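Local coordinates for protein 3,4-dihydroxybenzoate decarboxylase (PDB 5NY5) that catalyses the prenylated-flavin-dependent decarboxylation of 3,4-dihydroxybenzoate and, in the reverse direction, the regioselective para-carboxylation of catechols, at residues Asn397-Asp402 and Phe461-Pro466; Phe350-Tyr355 and Gln369-Gln374; Gln114-Glu119 and Ile258-Ile263. All coordinates share one frame; numbering follows the deposited sequence.

Contact 1: residues Asn397-Asp402 and Phe461-Pro466; sequences NIILVD and FDCTVP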
loop_
_atom_site.group_PDB
_atom_site.type_symbol
_atom_site.label_atom_id
_atom_site.label_comp_id
_atom_site.label_asym_id
_atom_site.label_seq_id
_atom_site.Cartn_x
_atom_site.Cartn_y
_atom_site.Cartn_z
ATOM N N ASN A 397 -1.847 -12.789 15.421
ATOM C CA ASN A 397 -1.147 -13.150 14.200
ATOM C C ASN A 397 -1.321 -14.634 13.914
ATOM O O ASN A 397 -1.482 -15.448 14.827
ATOM C CB ASN A 397 0.341 -12.805 14.288
ATOM C CG ASN A 397 0.583 -11.316 14.397
ATOM O OD1 ASN A 397 -0.102 -10.519 13.761
ATOM N ND2 ASN A 397 1.554 -10.933 15.212
ATOM N N ILE A 398 -1.293 -14.971 12.630
ATOM C CA ILE A 398 -1.363 -16.347 12.160
ATOM C C ILE A 398 -0.169 -16.596 11.252
ATOM O O ILE A 398 0.184 -15.744 10.431
ATOM C CB ILE A 398 -2.679 -16.631 11.405
ATOM C CG1 ILE A 398 -3.886 -16.387 12.312
ATOM C CG2 ILE A 398 -2.692 -18.046 10.859
ATOM C CD1 ILE A 398 -3.933 -17.290 13.509
ATOM N N ILE A 399 0.453 -17.760 11.399
ATOM C CA ILE A 399 1.485 -18.217 10.481
ATOM C C ILE A 399 1.027 -19.537 9.884
ATOM O O ILE A 399 0.663 -20.462 10.617
ATOM C CB ILE A 399 2.848 -18.362 11.180
ATOM C CG1 ILE A 399 3.326 -16.996 11.672
ATOM C CG2 ILE A 399 3.863 -18.960 10.232
ATOM C CD1 ILE A 399 4.608 -17.033 12.450
ATOM N N LEU A 400 1.029 -19.613 8.557
ATOM C CA LEU A 400 0.653 -20.812 7.823
ATOM C C LEU A 400 1.907 -21.510 7.314
ATOM O O LEU A 400 2.744 -20.883 6.662
ATOM C CB LEU A 400 -0.257 -20.457 6.646
ATOM C CG LEU A 400 -1.523 -19.648 6.927
ATOM C CD1 LEU A 400 -2.024 -18.998 5.653
ATOM C CD2 LEU A 400 -2.594 -20.543 7.516
ATOM N N VAL A 401 2.034 -22.804 7.606
ATOM C CA VAL A 401 3.154 -23.610 7.140
ATOM C C VAL A 401 2.616 -24.933 6.609
ATOM O O VAL A 401 1.474 -25.312 6.864
ATOM C CB VAL A 401 4.202 -23.859 8.244
ATOM C CG1 VAL A 401 4.791 -22.554 8.730
ATOM C CG2 VAL A 401 3.578 -24.616 9.394
ATOM N N ASP A 402 3.467 -25.642 5.869
ATOM C CA ASP A 402 3.106 -26.917 5.270
ATOM C C ASP A 402 3.377 -28.069 6.236
ATOM O O ASP A 402 3.878 -27.886 7.347
ATOM C CB ASP A 402 3.858 -27.122 3.958
ATOM C CG ASP A 402 3.493 -26.094 2.913
ATOM O OD1 ASP A 402 2.334 -26.105 2.447
ATOM O OD2 ASP A 402 4.367 -25.278 2.552
ATOM N N PHE A 461 0.674 -14.343 8.056
ATOM C CA PHE A 461 1.905 -14.686 7.353
ATOM C C PHE A 461 1.685 -16.014 6.642
ATOM O O PHE A 461 1.583 -17.059 7.291
ATOM C CB PHE A 461 3.084 -14.776 8.319
ATOM C CG PHE A 461 3.408 -13.489 9.015
ATOM C CD1 PHE A 461 4.372 -12.631 8.509
ATOM C CD2 PHE A 461 2.768 -13.143 10.189
ATOM C CE1 PHE A 461 4.678 -11.450 9.157
ATOM C CE2 PHE A 461 3.070 -11.964 10.840
ATOM C CZ PHE A 461 4.027 -11.117 10.323
ATOM N N ASP A 462 1.605 -15.977 5.316
ATOM C CA ASP A 462 1.415 -17.189 4.523
ATOM C C ASP A 462 2.785 -17.714 4.116
ATOM O O ASP A 462 3.385 -17.241 3.149
ATOM C CB ASP A 462 0.535 -16.918 3.309
ATOM C CG ASP A 462 0.357 -18.143 2.433
ATOM O OD1 ASP A 462 0.015 -17.975 1.246
ATOM O OD2 ASP A 462 0.562 -19.274 2.924
ATOM N N CYS A 463 3.278 -18.707 4.853
ATOM C CA CYS A 463 4.561 -19.328 4.566
ATOM C C CYS A 463 4.407 -20.698 3.929
ATOM O O CYS A 463 5.320 -21.523 4.020
ATOM C CB CYS A 463 5.397 -19.433 5.838
ATOM S SG CYS A 463 5.610 -17.864 6.662
ATOM N N THR A 464 3.267 -20.961 3.301
ATOM C CA THR A 464 3.058 -22.202 2.578
ATOM C C THR A 464 3.558 -22.050 1.150
ATOM O O THR A 464 3.500 -20.969 0.562
ATOM C CB THR A 464 1.580 -22.604 2.580
ATOM O OG1 THR A 464 0.823 -21.693 1.773
ATOM C CG2 THR A 464 1.033 -22.583 3.992
ATOM N N VAL A 465 4.070 -23.141 0.607
ATOM C CA VAL A 465 4.559 -23.130 -0.774
ATOM C C VAL A 465 3.368 -23.038 -1.718
ATOM O O VAL A 465 2.409 -23.814 -1.575
ATOM C CB VAL A 465 5.385 -24.384 -1.051
ATOM C CG1 VAL A 465 5.925 -24.364 -2.468
ATOM C CG2 VAL A 465 6.510 -24.502 -0.050
ATOM N N PRO A 466 3.365 -22.106 -2.670
ATOM C CA PRO A 466 2.292 -22.078 -3.668
ATOM C C PRO A 466 2.182 -23.423 -4.367
ATOM O O PRO A 466 3.189 -24.061 -4.672
ATOM C CB PRO A 466 2.733 -20.971 -4.631
ATOM C CG PRO A 466 3.619 -20.101 -3.819
ATOM C CD PRO A 466 4.329 -21.011 -2.863
HETATM O O HOH W 1 5.647 -24.303 4.456
#

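Contact 2: residues Phe350-Tyr355 and Gln369-Gln374; sequences FLQNVY and QVKKRQ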
loop_
_atom_site.group_PDB
_atom_site.type_symbol
_atom_site.label_atom_id
_atom_site.label_comp_id
_atom_site.label_asym_id
_atom_site.label_seq_id
_atom_site.Cartn_x
_atom_site.Cartn_y
_atom_site.Cartn_z
ATOM N N PHE A 350 -7.758 -30.959 5.695
ATOM C CA PHE A 350 -6.807 -29.943 5.258
ATOM C C PHE A 350 -5.844 -29.567 6.379
ATOM O O PHE A 350 -4.626 -29.698 6.232
ATOM C CB PHE A 350 -7.569 -28.714 4.749
ATOM C CG PHE A 350 -6.698 -27.666 4.114
ATOM C CD1 PHE A 350 -5.876 -27.980 3.046
ATOM C CD2 PHE A 350 -6.729 -26.357 4.563
ATOM C CE1 PHE A 350 -5.088 -27.016 2.456
ATOM C CE2 PHE A 350 -5.944 -25.386 3.972
ATOM C CZ PHE A 350 -5.123 -25.717 2.919
ATOM N N LEU A 351 -6.379 -29.103 7.504
ATOM C CA LEU A 351 -5.546 -28.769 8.648
ATOM C C LEU A 351 -4.913 -30.031 9.219
ATOM O O LEU A 351 -5.608 -31.005 9.517
ATOM C CB LEU A 351 -6.375 -28.064 9.717
ATOM C CG LEU A 351 -5.600 -27.469 10.891
ATOM C CD1 LEU A 351 -4.724 -26.313 10.425
ATOM C CD2 LEU A 351 -6.551 -27.014 11.982
ATOM N N GLN A 352 -3.588 -30.017 9.360
ATOM C CA GLN A 352 -2.879 -31.149 9.940
ATOM C C GLN A 352 -2.705 -30.998 11.443
ATOM O O GLN A 352 -2.871 -31.969 12.187
ATOM C CB GLN A 352 -1.515 -31.321 9.270
ATOM C CG GLN A 352 -1.590 -31.455 7.762
ATOM C CD GLN A 352 -2.531 -32.559 7.328
ATOM O OE1 GLN A 352 -2.381 -33.710 7.727
ATOM N NE2 GLN A 352 -3.516 -32.209 6.510
ATOM N N ASN A 353 -2.390 -29.794 11.903
ATOM C CA ASN A 353 -2.227 -29.528 13.324
ATOM C C ASN A 353 -2.264 -28.022 13.523
ATOM O O ASN A 353 -2.239 -27.250 12.561
ATOM C CB ASN A 353 -0.923 -30.122 13.861
ATOM C CG ASN A 353 -1.012 -30.500 15.324
ATOM O OD1 ASN A 353 -1.880 -30.018 16.052
ATOM N ND2 ASN A 353 -0.111 -31.366 15.762
ATOM N N VAL A 354 -2.319 -27.613 14.784
ATOM C CA VAL A 354 -2.354 -26.201 15.142
ATOM C C VAL A 354 -1.676 -26.042 16.495
ATOM O O VAL A 354 -1.837 -26.877 17.387
ATOM C CB VAL A 354 -3.800 -25.654 15.146
ATOM C CG1 VAL A 354 -4.715 -26.565 15.942
ATOM C CG2 VAL A 354 -3.850 -24.234 15.695
ATOM N N TYR A 355 -0.899 -24.972 16.637
ATOM C CA TYR A 355 -0.155 -24.691 17.857
ATOM C C TYR A 355 -0.488 -23.278 18.308
ATOM O O TYR A 355 -0.262 -22.319 17.566
ATOM C CB TYR A 355 1.354 -24.851 17.628
ATOM C CG TYR A 355 2.232 -24.537 18.825
ATOM C CD1 TYR A 355 1.739 -24.607 20.121
ATOM C CD2 TYR A 355 3.558 -24.170 18.652
ATOM C CE1 TYR A 355 2.539 -24.318 21.207
ATOM C CE2 TYR A 355 4.368 -23.883 19.735
ATOM C CZ TYR A 355 3.852 -23.959 21.009
ATOM O OH TYR A 355 4.652 -23.672 22.089
ATOM N N GLN A 369 -0.733 -25.754 10.501
ATOM C CA GLN A 369 -0.045 -26.683 9.614
ATOM C C GLN A 369 -1.081 -27.281 8.676
ATOM O O GLN A 369 -1.948 -28.046 9.109
ATOM C CB GLN A 369 0.667 -27.770 10.411
ATOM C CG GLN A 369 1.594 -28.632 9.584
ATOM C CD GLN A 369 2.207 -29.749 10.394
ATOM O OE1 GLN A 369 1.504 -30.471 11.096
ATOM N NE2 GLN A 369 3.524 -29.893 10.311
ATOM N N VAL A 370 -0.995 -26.929 7.397
ATOM C CA VAL A 370 -1.939 -27.404 6.399
ATOM C C VAL A 370 -1.188 -28.249 5.383
ATOM O O VAL A 370 0.041 -28.218 5.294
ATOM C CB VAL A 370 -2.679 -26.248 5.698
ATOM C CG1 VAL A 370 -3.445 -25.423 6.714
ATOM C CG2 VAL A 370 -1.696 -25.379 4.932
ATOM N N LYS A 371 -1.953 -29.015 4.610
ATOM C CA LYS A 371 -1.408 -29.865 3.559
ATOM C C LYS A 371 -2.226 -29.646 2.295
ATOM O O LYS A 371 -3.394 -30.039 2.233
ATOM C CB LYS A 371 -1.426 -31.337 3.972
ATOM C CG LYS A 371 -0.880 -32.287 2.920
ATOM C CD LYS A 371 -1.005 -33.735 3.374
ATOM C CE LYS A 371 -0.416 -34.695 2.353
ATOM N NZ LYS A 371 -0.690 -36.113 2.712
ATOM N N LYS A 372 -1.621 -29.017 1.293
ATOM C CA LYS A 372 -2.275 -28.858 0.004
ATOM C C LYS A 372 -2.195 -30.176 -0.756
ATOM O O LYS A 372 -1.102 -30.643 -1.096
ATOM C CB LYS A 372 -1.636 -27.719 -0.786
ATOM C CG LYS A 372 -1.849 -26.357 -0.149
ATOM C CD LYS A 372 -1.069 -25.276 -0.870
ATOM C CE LYS A 372 -1.140 -23.961 -0.123
ATOM N NZ LYS A 372 -0.193 -22.968 -0.691
ATOM N N ARG A 373 -3.353 -30.779 -1.007
ATOM C CA ARG A 373 -3.431 -32.088 -1.633
ATOM C C ARG A 373 -3.806 -32.026 -3.104
ATOM O O ARG A 373 -3.574 -32.998 -3.831
ATOM C CB ARG A 373 -4.456 -32.950 -0.889
ATOM C CG ARG A 373 -4.356 -32.834 0.622
ATOM C CD ARG A 373 -5.714 -32.970 1.285
ATOM N NE ARG A 373 -6.589 -31.837 0.991
ATOM C CZ ARG A 373 -7.825 -31.708 1.462
ATOM N NH1 ARG A 373 -8.336 -32.644 2.249
ATOM N NH2 ARG A 373 -8.553 -30.645 1.147
ATOM N N GLN A 374 -4.367 -30.913 -3.555
ATOM C CA GLN A 374 -4.887 -30.778 -4.905
ATOM C C GLN A 374 -4.831 -29.309 -5.280
ATOM O O GLN A 374 -4.685 -28.450 -4.403
ATOM C CB GLN A 374 -6.320 -31.320 -4.996
ATOM C CG GLN A 374 -7.180 -30.963 -3.802
ATOM C CD GLN A 374 -8.527 -31.646 -3.840
ATOM O OE1 GLN A 374 -8.957 -32.134 -4.886
ATOM N NE2 GLN A 374 -9.201 -31.691 -2.696
HETATM O O HOH W 2 2.065 -32.087 13.143
#

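Contact 3: residues Gln114-Glu119 and Ile258-Ile263; sequences QAPCQE and IARAEI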
loop_
_atom_site.group_PDB
_atom_site.type_symbol
_atom_site.label_atom_id
_atom_site.label_comp_id
_atom_site.label_asym_id
_atom_site.label_seq_id
_atom_site.Cartn_x
_atom_site.Cartn_y
_atom_site.Cartn_z
ATOM N N GLN A 114 -15.505 -39.629 52.339
ATOM C CA GLN A 114 -14.663 -39.845 51.167
ATOM C C GLN A 114 -14.082 -38.541 50.632
ATOM O O GLN A 114 -13.743 -38.439 49.452
ATOM C CB GLN A 114 -15.449 -40.553 50.067
ATOM C CG GLN A 114 -15.679 -42.042 50.272
ATOM C CD GLN A 114 -16.462 -42.641 49.118
ATOM O OE1 GLN A 114 -17.676 -42.465 49.023
ATOM N NE2 GLN A 114 -15.765 -43.332 48.221
ATOM N N ALA A 115 -13.954 -37.538 51.498
ATOM C CA ALA A 115 -13.501 -36.200 51.127
ATOM C C ALA A 115 -12.186 -35.907 51.842
ATOM O O ALA A 115 -12.170 -35.250 52.895
ATOM C CB ALA A 115 -14.548 -35.142 51.470
ATOM N N PRO A 116 -11.060 -36.367 51.297
ATOM C CA PRO A 116 -9.761 -36.030 51.901
ATOM C C PRO A 116 -9.544 -34.540 52.059
ATOM O O PRO A 116 -8.818 -34.119 52.966
ATOM C CB PRO A 116 -8.754 -36.642 50.919
ATOM C CG PRO A 116 -9.506 -37.716 50.229
ATOM C CD PRO A 116 -10.914 -37.238 50.120
ATOM N N CYS A 117 -10.169 -33.726 51.204
ATOM C CA CYS A 117 -10.011 -32.282 51.311
ATOM C C CYS A 117 -10.450 -31.766 52.673
ATOM O O CYS A 117 -9.913 -30.765 53.153
ATOM C CB CYS A 117 -10.791 -31.582 50.197
ATOM S SG CYS A 117 -12.581 -31.546 50.422
ATOM N N GLN A 118 -11.393 -32.443 53.328
ATOM C CA GLN A 118 -11.922 -31.996 54.610
ATOM C C GLN A 118 -11.284 -32.717 55.797
ATOM O O GLN A 118 -11.918 -32.862 56.847
ATOM C CB GLN A 118 -13.441 -32.154 54.637
ATOM C CG GLN A 118 -14.157 -31.248 53.650
ATOM C CD GLN A 118 -15.663 -31.339 53.744
ATOM O OE1 GLN A 118 -16.203 -32.195 54.442
ATOM N NE2 GLN A 118 -16.353 -30.450 53.042
ATOM N N GLU A 119 -10.033 -33.165 55.657
ATOM C CA GLU A 119 -9.324 -33.742 56.794
ATOM C C GLU A 119 -8.985 -32.699 57.850
ATOM O O GLU A 119 -8.776 -33.057 59.012
ATOM C CB GLU A 119 -8.050 -34.445 56.324
ATOM C CG GLU A 119 -8.291 -35.756 55.593
ATOM C CD GLU A 119 -7.046 -36.271 54.894
ATOM O OE1 GLU A 119 -6.001 -35.595 54.967
ATOM O OE2 GLU A 119 -7.113 -37.351 54.270
ATOM N N ILE A 258 -14.426 -29.753 45.625
ATOM C CA ILE A 258 -13.731 -30.915 45.082
ATOM C C ILE A 258 -13.285 -31.800 46.238
ATOM O O ILE A 258 -12.495 -31.379 47.091
ATOM C CB ILE A 258 -12.540 -30.488 44.216
ATOM C CG1 ILE A 258 -13.018 -29.649 43.029
ATOM C CG2 ILE A 258 -11.770 -31.706 43.730
ATOM C CD1 ILE A 258 -13.942 -30.387 42.092
ATOM N N ALA A 259 -13.793 -33.034 46.269
ATOM C CA ALA A 259 -13.535 -33.915 47.402
ATOM C C ALA A 259 -12.062 -34.294 47.496
ATOM O O ALA A 259 -11.509 -34.382 48.598
ATOM C CB ALA A 259 -14.405 -35.166 47.302
ATOM N N ARG A 260 -11.412 -34.521 46.357
ATOM C CA ARG A 260 -10.021 -34.950 46.323
ATOM C C ARG A 260 -9.039 -33.786 46.321
ATOM O O ARG A 260 -7.839 -34.005 46.131
ATOM C CB ARG A 260 -9.774 -35.832 45.096
ATOM C CG ARG A 260 -10.668 -37.056 45.023
ATOM C CD ARG A 260 -10.304 -38.069 46.083
ATOM N NE ARG A 260 -9.080 -38.784 45.746
ATOM C CZ ARG A 260 -8.470 -39.636 46.561
ATOM N NH1 ARG A 260 -8.970 -39.875 47.764
ATOM N NH2 ARG A 260 -7.359 -40.246 46.174
ATOM N N ALA A 261 -9.514 -32.564 46.532
ATOM C CA ALA A 261 -8.648 -31.401 46.448
ATOM C C ALA A 261 -7.683 -31.349 47.628
ATOM O O ALA A 261 -7.854 -32.029 48.641
ATOM C CB ALA A 261 -9.477 -30.121 46.397
ATOM N N GLU A 262 -6.649 -30.520 47.481
ATOM C CA GLU A 262 -5.684 -30.327 48.556
ATOM C C GLU A 262 -6.165 -29.282 49.553
ATOM O O GLU A 262 -6.158 -29.521 50.764
ATOM C CB GLU A 262 -4.324 -29.930 47.978
ATOM C CG GLU A 262 -3.566 -31.070 47.322
ATOM C CD GLU A 262 -2.904 -31.990 48.329
ATOM O OE1 GLU A 262 -2.488 -31.500 49.399
ATOM O OE2 GLU A 262 -2.803 -33.202 48.054
ATOM N N ILE A 263 -6.583 -28.115 49.064
ATOM C CA ILE A 263 -7.032 -27.016 49.910
ATOM C C ILE A 263 -8.343 -26.474 49.359
ATOM O O ILE A 263 -8.524 -26.382 48.139
ATOM C CB ILE A 263 -5.978 -25.892 49.997
ATOM C CG1 ILE A 263 -4.625 -26.454 50.429
ATOM C CG2 ILE A 263 -6.423 -24.807 50.964
ATOM C CD1 ILE A 263 -3.567 -25.402 50.624
#

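Contact 1: residues Asn397-Asp402 and Phe461-Pro466
Leu400 lies against Asp462 and Thr464 across two neighbouring parallel strands. Its CB packs on Thr464 CG2 at 3.6 Å. CG stands beside the backbone nitrogen, anti to the carbonyl carbon (chi1 -54°), and comes only loosely near Phe461 O. From there the CD1 methyl reaches the Asp462 side chain, 3.8 Å from OD2. That oxygen takes its hydrogen bonds from within its own segment: Thr464 N meets it from above the carboxylate plane, closing an Asx turn, and Thr464 OG1 adds a second bond through the syn lone pair.

The backbone ladder holds this register. Phe461 N donates to Ile398 O (2.8 Å) and Leu400 N to Phe461 O (2.9 Å), both nearly straight. The next bond, Cys463 N to Leu400 O, is more bent (132° at the hydrogen). Asp402 then takes over with its side chain: OD2 receives Val465 N at 2.9 Å through its syn lone pair, and a water accepts from Asp402 N and donates to Cys463 O.

On the other face, Ile399 CG1 touches Phe461 CB (4.0 Å) and Ile399 CG2 sits by Cys463 SG. Helix 410-419 covers that face, helix 380-391 the one bearing Leu400, and Phe461 packs on Phe461 of a second subunit. Buried parallel strands with a helix on each face belong to the alpha/beta sandwich of the UbiD C-terminal domain, in which strand 397-401 is the middle one of five.

Contact 2: residues Phe350-Tyr355 and Gln369-Gln374
Gln369 O faces two successive backbone donors, Gln352 N and Asn353 N. The first bond is short, 2.6 Å from Gln352 N to Gln369 O, and lies nearly in line with the carbonyl; the second, from Asn353 N, is weak. In return Gln369 N donates to Asn353 O at 3.0 Å.

Phe350 O is held from both faces of its carbonyl plane. Lys371 N approaches on one side at 3.2 Å, tilted from the plane, while Gln352 NE2, within the same segment, comes well above the other at 2.8 Å. The Gln352 chain bends back to make this bond: chi1 (-55°) sets CG beside the backbone nitrogen, and chi2 (-54°) turns CD out of extension. The folded amide crosses Lys371 obliquely, with Gln352 NE2 3.4 Å from Lys371 CB. At the Gln369 tip, OE1 rests near the CB atoms of Gln352 and Asn353 and accepts from a water at 2.7 Å, while Asn353 ND2 donates to Ser91 O.

On the Val370 side the chemistry turns apolar. Val370 CB lies over one face of the Phe350 ring, offset toward the rim, 3.9 Å from its centroid in a CH-pi contact, and Leu351 CD1 meets Val370 CG1. The Arg373 guanidinium lies with one face over the Phe350 backbone, while its NE pairs with Asp377 and NH1 donates to Pro348 O; Lys372 NZ is bridged to Glu378. Gln352 and Asn353, both opposite Gln369, form a classic beta bulge in the antiparallel hairpin of strands 351-356 and 365-370, at the edge of the C-terminal-domain sheet.

Contact 3: residues Gln114-Glu119 and Ile258-Ile263
Cys117 and Pro116 sit over Ala259 and Arg260, where a short 3-10 turn meets a type I beta turn running from Ile258 to Ala261. Both belong to the Rift-related, FMN-binding-type domain of the UbiD family. The 3-10 turn lies just ahead of strand 120-123, and the beta turn joins strands 256-258 and 263-269, so two loops leading into strands of the antiparallel sheet are brought together.

Pro116 presents its ring to the beta turn. CD rests 3.3 Å from Ala259 O, and CG comes obliquely to the Arg260 guanidinium, 3.3 Å from NH1. The CB of Arg260 starts out away from the partner segment, but the chain curls back: chi2 (-70°) and chi3 (-75°) are both bent, and the long side chain returns at an oblique angle to the proline. Its polar end is secured elsewhere, since NH2 forms a salt bridge with Asp7 and a hydrogen bond with Asn6 OD1, so the Pro116 ring meets the NH1 end of a guanidinium whose NH2 is tied to the N-terminal part of the chain.

Two small apolar pairs fill in beside this. Ala115 CB meets Ala259 CB at 4.2 Å, and Cys117 CB lies at a similar distance from Ala261 CB. Val248 of strand 246-249 touches both Ala115 and Cys117. The side chain of Ile258 is about 9 Å from that of Glu233, one of the residues that bind manganese in this enzyme, although no metal is bound to this chain.

A backbone hydrogen bond crosses between the loops, from Cys117 N to Ala259 O at 3.0 Å and close to the carbonyl direction. With chi1 at 75° Cys117 SG stands between its own backbone nitrogen and carbonyl carbon, 3.3 Å from Ile258 O.

Overall arrangement
Contacts 1 and 2 belong to one sheet of the C-terminal domain, through the neighbouring strands 397-401 and 365-370, with centres 10 Å apart. They touch at several points, among them Lys372, whose NZ probably hydrogen-bonds Val465 O and Thr464 OG1 of contact 1. Contact 1 is a buried parallel pairing close to another subunit; contact 2 is a partly buried antiparallel edge with more polar, partly exposed side chains. Contact 3 is buried too, but lies across the chain's centre in the Rift-related domain, its centre 48 Å from that of contact 1. There a single backbone bond and small apolar groups join two loops, in place of the strand ladders of the other two.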